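Local structure of cupin 2, conserved barrel (Desulfitobacterium hafniense, 2OZJ) at residues P15-I20 / R101-Q106; M30-A33 / Q39-L42. The protein is of unknown function but belongs to the cupin superfamily, each of its two subunits folding into a small conserved beta barrel. All blocks are in the same frame, centred on the assembly; numbering follows the deposited sequence.

Contact 1 (P15-I20 / R101-Q106); sequences PLASLI and RFKMLQ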
# COMPACT_ATOMS: atom_id res chain seq x y z
N PRO A 15 4.38 -6.62 -9.86
CA PRO A 15 3.49 -5.51 -9.68
C PRO A 15 2.26 -5.97 -8.94
O PRO A 15 1.71 -7.06 -9.19
CB PRO A 15 3.11 -5.12 -11.11
CG PRO A 15 3.91 -5.91 -11.99
CD PRO A 15 4.49 -7.03 -11.26
N LEU A 16 1.78 -5.13 -8.04
CA LEU A 16 0.70 -5.47 -7.21
C LEU A 16 -0.59 -5.75 -8.01
O LEU A 16 -1.31 -6.73 -7.77
CB LEU A 16 0.55 -4.30 -6.22
CG LEU A 16 -0.21 -4.51 -4.97
CD1 LEU A 16 0.25 -5.69 -4.13
CD2 LEU A 16 -0.07 -3.14 -4.19
N ALA A 17 -0.79 -4.98 -9.08
CA ALA A 17 -1.94 -5.18 -9.97
C ALA A 17 -1.93 -6.56 -10.62
O ALA A 17 -2.97 -7.11 -10.96
CB ALA A 17 -1.94 -4.13 -11.07
N SER A 18 -0.75 -7.14 -10.81
CA SER A 18 -0.65 -8.44 -11.47
C SER A 18 -1.10 -9.60 -10.56
O SER A 18 -1.22 -10.72 -11.04
CB SER A 18 0.77 -8.65 -12.04
OG SER A 18 1.65 -9.02 -11.01
N LEU A 19 -1.32 -9.37 -9.27
CA LEU A 19 -1.65 -10.42 -8.33
C LEU A 19 -3.16 -10.75 -8.32
O LEU A 19 -3.56 -11.74 -7.74
CB LEU A 19 -1.19 -10.09 -6.92
CG LEU A 19 0.32 -9.89 -6.72
CD1 LEU A 19 0.52 -9.52 -5.26
CD2 LEU A 19 1.13 -11.10 -7.10
N ILE A 20 -3.97 -9.93 -8.99
CA ILE A 20 -5.42 -10.15 -9.06
C ILE A 20 -5.92 -9.84 -10.48
O ILE A 20 -5.51 -8.85 -11.09
CB ILE A 20 -6.18 -9.35 -7.97
CG1 ILE A 20 -7.60 -9.87 -7.74
CG2 ILE A 20 -6.24 -7.84 -8.25
CD1 ILE A 20 -8.21 -9.35 -6.45
N ARG A 101 -13.96 -1.62 -15.21
CA ARG A 101 -13.17 -2.52 -14.38
C ARG A 101 -12.09 -1.75 -13.60
O ARG A 101 -11.54 -0.77 -14.09
CB ARG A 101 -12.50 -3.59 -15.24
CG ARG A 101 -13.46 -4.57 -15.88
CD ARG A 101 -13.05 -4.89 -17.31
NE ARG A 101 -12.18 -6.06 -17.38
CZ ARG A 101 -12.53 -7.25 -17.90
NH1 ARG A 101 -13.75 -7.47 -18.41
NH2 ARG A 101 -11.64 -8.23 -17.91
N PHE A 102 -11.82 -2.17 -12.38
CA PHE A 102 -10.68 -1.62 -11.64
C PHE A 102 -10.17 -2.61 -10.59
O PHE A 102 -10.83 -3.59 -10.25
CB PHE A 102 -11.00 -0.23 -11.01
CG PHE A 102 -11.79 -0.29 -9.75
CD1 PHE A 102 -13.10 -0.73 -9.76
CD2 PHE A 102 -11.20 0.07 -8.54
CE1 PHE A 102 -13.83 -0.82 -8.60
CE2 PHE A 102 -11.93 -0.02 -7.38
CZ PHE A 102 -13.23 -0.46 -7.40
N LYS A 103 -8.96 -2.31 -10.11
CA LYS A 103 -8.32 -3.05 -9.09
C LYS A 103 -7.87 -2.08 -8.02
O LYS A 103 -7.39 -0.98 -8.33
CB LYS A 103 -7.10 -3.76 -9.63
CG LYS A 103 -7.36 -4.78 -10.72
CD LYS A 103 -6.04 -5.32 -11.25
CE LYS A 103 -6.25 -6.24 -12.46
NZ LYS A 103 -4.95 -6.74 -13.00
N MSE A 104 -8.03 -2.44 -6.75
CA MSE A 104 -7.55 -1.60 -5.66
C MSE A 104 -6.96 -2.38 -4.50
O MSE A 104 -7.29 -3.54 -4.28
CB MSE A 104 -8.69 -0.72 -5.14
CG MSE A 104 -9.73 -1.49 -4.42
SE MSE A 104 -11.06 -0.40 -3.58
CE MSE A 104 -12.29 -1.83 -3.27
N LEU A 105 -6.12 -1.69 -3.74
CA LEU A 105 -5.65 -2.13 -2.43
C LEU A 105 -6.42 -1.36 -1.37
O LEU A 105 -6.58 -0.16 -1.47
CB LEU A 105 -4.16 -1.83 -2.28
CG LEU A 105 -3.49 -2.06 -0.92
CD1 LEU A 105 -3.35 -3.52 -0.62
CD2 LEU A 105 -2.15 -1.35 -0.91
N GLN A 106 -6.88 -2.07 -0.34
CA GLN A 106 -7.54 -1.46 0.80
C GLN A 106 -6.74 -1.80 2.05
O GLN A 106 -6.35 -2.96 2.24
CB GLN A 106 -8.96 -2.00 0.94
CG GLN A 106 -9.69 -1.57 2.20
CD GLN A 106 -11.17 -1.96 2.20
OE1 GLN A 106 -11.74 -2.30 1.17
NE2 GLN A 106 -11.79 -1.90 3.38
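Lys103 reaches from its strand to the 3-10 turn 16-19 and binds two backbone carbonyls, one in the turn and one just after it. Its NZ donates to Ala17 O at 2.9 Å. The donor stands above the plane of this carbonyl, 40° out of it, and so misses the lone pairs. A weak bond joins Lys103 NZ to Ile20 O, also at 2.9 Å. Gln66 OE1 is a third partner of NZ. The ammonium group thus has three neutral oxygens as partners, one of them through a weak bond, and these probably stabilise its positive charge.

The chain of Lys103 is extended beyond CG. Its CG lies opposite the carbonyl carbon (chi1 -62°), and the straight chain carries NZ to the far carbonyls. Ile20 runs alongside it in the reverse direction, with Ile20 CG2 3.9 Å from Lys103 CD. The methyl Ala17 CB touches the same carbon, Lys103 CD, at 4.3 Å. This is the tight part, where the CA atoms of Ala17 and Lys103 are 6.8 Å apart.

In the cupin barrel, strand 102-109 lies between strands 38-46 and 60-65. The 3-10 turn covers the face of this strand that carries Lys103 and Leu105. Met104 points away from the turn and packs on Phe43 and Tyr62.

Toward Leu105 the packing is looser. The CA atoms of Leu16 and Leu105 are 8.6 Å apart, and the side chains meet only through Leu16 CD2 and Leu105 CD2, at 4.3 Å. Leu16 also packs on Leu65 and on Val85 of the second subunit. Next to it, Pro15 pairs with a strand of that subunit, so the sheet continues across the interface.

Ser18 is on the solvent side, with its CB directed away from the strand. Its OG turns back to Pro15 O at 2.7 Å, in the carbonyl plane and on a lone pair. Ser18 N binds the same oxygen.

Contact 2 (M30-A33 / Q39-L42); sequences MALA and QISL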
# COMPACT_ATOMS: atom_id res chain seq x y z
N MSE A 30 -8.53 -10.81 -2.40
CA MSE A 30 -7.42 -11.57 -1.83
C MSE A 30 -6.93 -10.87 -0.57
O MSE A 30 -6.66 -9.66 -0.64
CB MSE A 30 -6.30 -11.71 -2.85
CG MSE A 30 -5.19 -12.61 -2.33
SE MSE A 30 -4.00 -13.38 -3.62
CE MSE A 30 -3.04 -11.75 -4.05
N ALA A 31 -6.88 -11.60 0.55
CA ALA A 31 -6.31 -11.04 1.78
C ALA A 31 -4.78 -11.06 1.68
O ALA A 31 -4.19 -12.08 1.25
CB ALA A 31 -6.76 -11.81 2.96
N LEU A 32 -4.16 -9.97 2.11
CA LEU A 32 -2.70 -9.87 2.17
C LEU A 32 -2.18 -9.85 3.60
O LEU A 32 -0.99 -9.76 3.82
CB LEU A 32 -2.21 -8.62 1.44
CG LEU A 32 -2.65 -8.40 -0.03
CD1 LEU A 32 -2.03 -7.09 -0.56
CD2 LEU A 32 -2.32 -9.63 -0.92
N ALA A 33 -3.07 -9.95 4.58
CA ALA A 33 -2.67 -10.03 5.98
C ALA A 33 -3.63 -10.95 6.73
O ALA A 33 -4.83 -11.01 6.39
CB ALA A 33 -2.68 -8.65 6.63
N GLN A 39 -6.54 -4.94 8.37
CA GLN A 39 -7.01 -5.69 7.25
C GLN A 39 -6.37 -5.08 6.01
O GLN A 39 -6.44 -3.88 5.78
CB GLN A 39 -8.53 -5.61 7.19
CG GLN A 39 -9.25 -6.32 8.36
CD GLN A 39 -10.80 -6.43 8.17
N ILE A 40 -5.73 -5.92 5.21
CA ILE A 40 -5.10 -5.49 3.97
C ILE A 40 -5.60 -6.44 2.90
O ILE A 40 -5.39 -7.68 3.01
CB ILE A 40 -3.54 -5.53 4.03
CG1 ILE A 40 -3.02 -4.84 5.30
CG2 ILE A 40 -2.96 -4.97 2.72
CD1 ILE A 40 -1.46 -4.84 5.41
N SER A 41 -6.22 -5.89 1.88
CA SER A 41 -6.87 -6.70 0.86
C SER A 41 -6.68 -6.10 -0.52
O SER A 41 -6.67 -4.88 -0.70
CB SER A 41 -8.38 -6.74 1.07
OG SER A 41 -8.74 -6.94 2.44
N LEU A 42 -6.67 -6.98 -1.52
CA LEU A 42 -6.78 -6.59 -2.92
C LEU A 42 -8.21 -6.93 -3.39
O LEU A 42 -8.73 -7.99 -3.06
CB LEU A 42 -5.80 -7.35 -3.82
CG LEU A 42 -4.33 -7.06 -3.74
CD1 LEU A 42 -3.59 -7.86 -4.84
CD2 LEU A 42 -4.09 -5.51 -3.77
O HOH W 1 -6.30 -8.79 5.88
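Ile40 offers the fork of its two branches to Leu32 and Ala33. The branch methyl Ile40 CG2 sits against Leu32 CB at 3.9 Å. Leu32 CD1 touches this methyl from further along the chain, so CG2 fits into the bend of the leucine. The two side chains are roughly perpendicular. The other branch goes to Ala33, whose CB lies 4.0 Å from Ile40 CG1.

Leu32 CD1 is also the bump that enters the next hollow. It rests on the branch point of Leu42, two residues on from Ile40: CD1 lies 3.9 Å from Leu42 CG, and thus fills the gap between Ile40 and Leu42. Leu105 packs on all three of these side chains.

Met30, a selenomethionine, lies beside Leu42 and points the same way. Its chain folds at the last torsion (chi3 72°), which brings Met30 CE to 4.0 Å from Leu42 CD1. Leu19 and Asn7 also touch Met30. Ala31 and Ser41 form a non-hydrogen-bonded pair on the other face of the sheet.

The backbones join Met30 and Leu42 by two bonds: Met30 N to Leu42 O at 2.9 Å, and Leu42 N to Met30 O at 2.8 Å. Leu32 N binds Ile40 O at 2.8 Å. Beyond this the pairing changes. A water accepts from Ile40 N at 3.0 Å and also bonds to Ala33 O, and so bridges the two strands where they part. Ala33 N is buried without a partner. The result is an antiparallel beta hairpin with a break in its first strand, built into the sheet of a cupin barrel.

Overall arrangement
Both contacts meet at the sheet in which strands 38-46 and 102-109 are neighbours, and their centres are 11 Å apart. Leu105 joins them: its CD1 packs on Ile40 CG2 at 3.7 Å. Gln106 N probably bonds to Ser41 O as part of the strand pairing. Contact 1 is mostly buried and ties a loop to a strand distant in sequence. Its polar hold is a lysine side chain on backbone oxygens. Contact 2 is only partly buried and local, within one hairpin. It relies on backbone pairing and apolar side chains. Each reaches the second subunit, contact 1 through Pro15 and Leu16, contact 2 through Ile40.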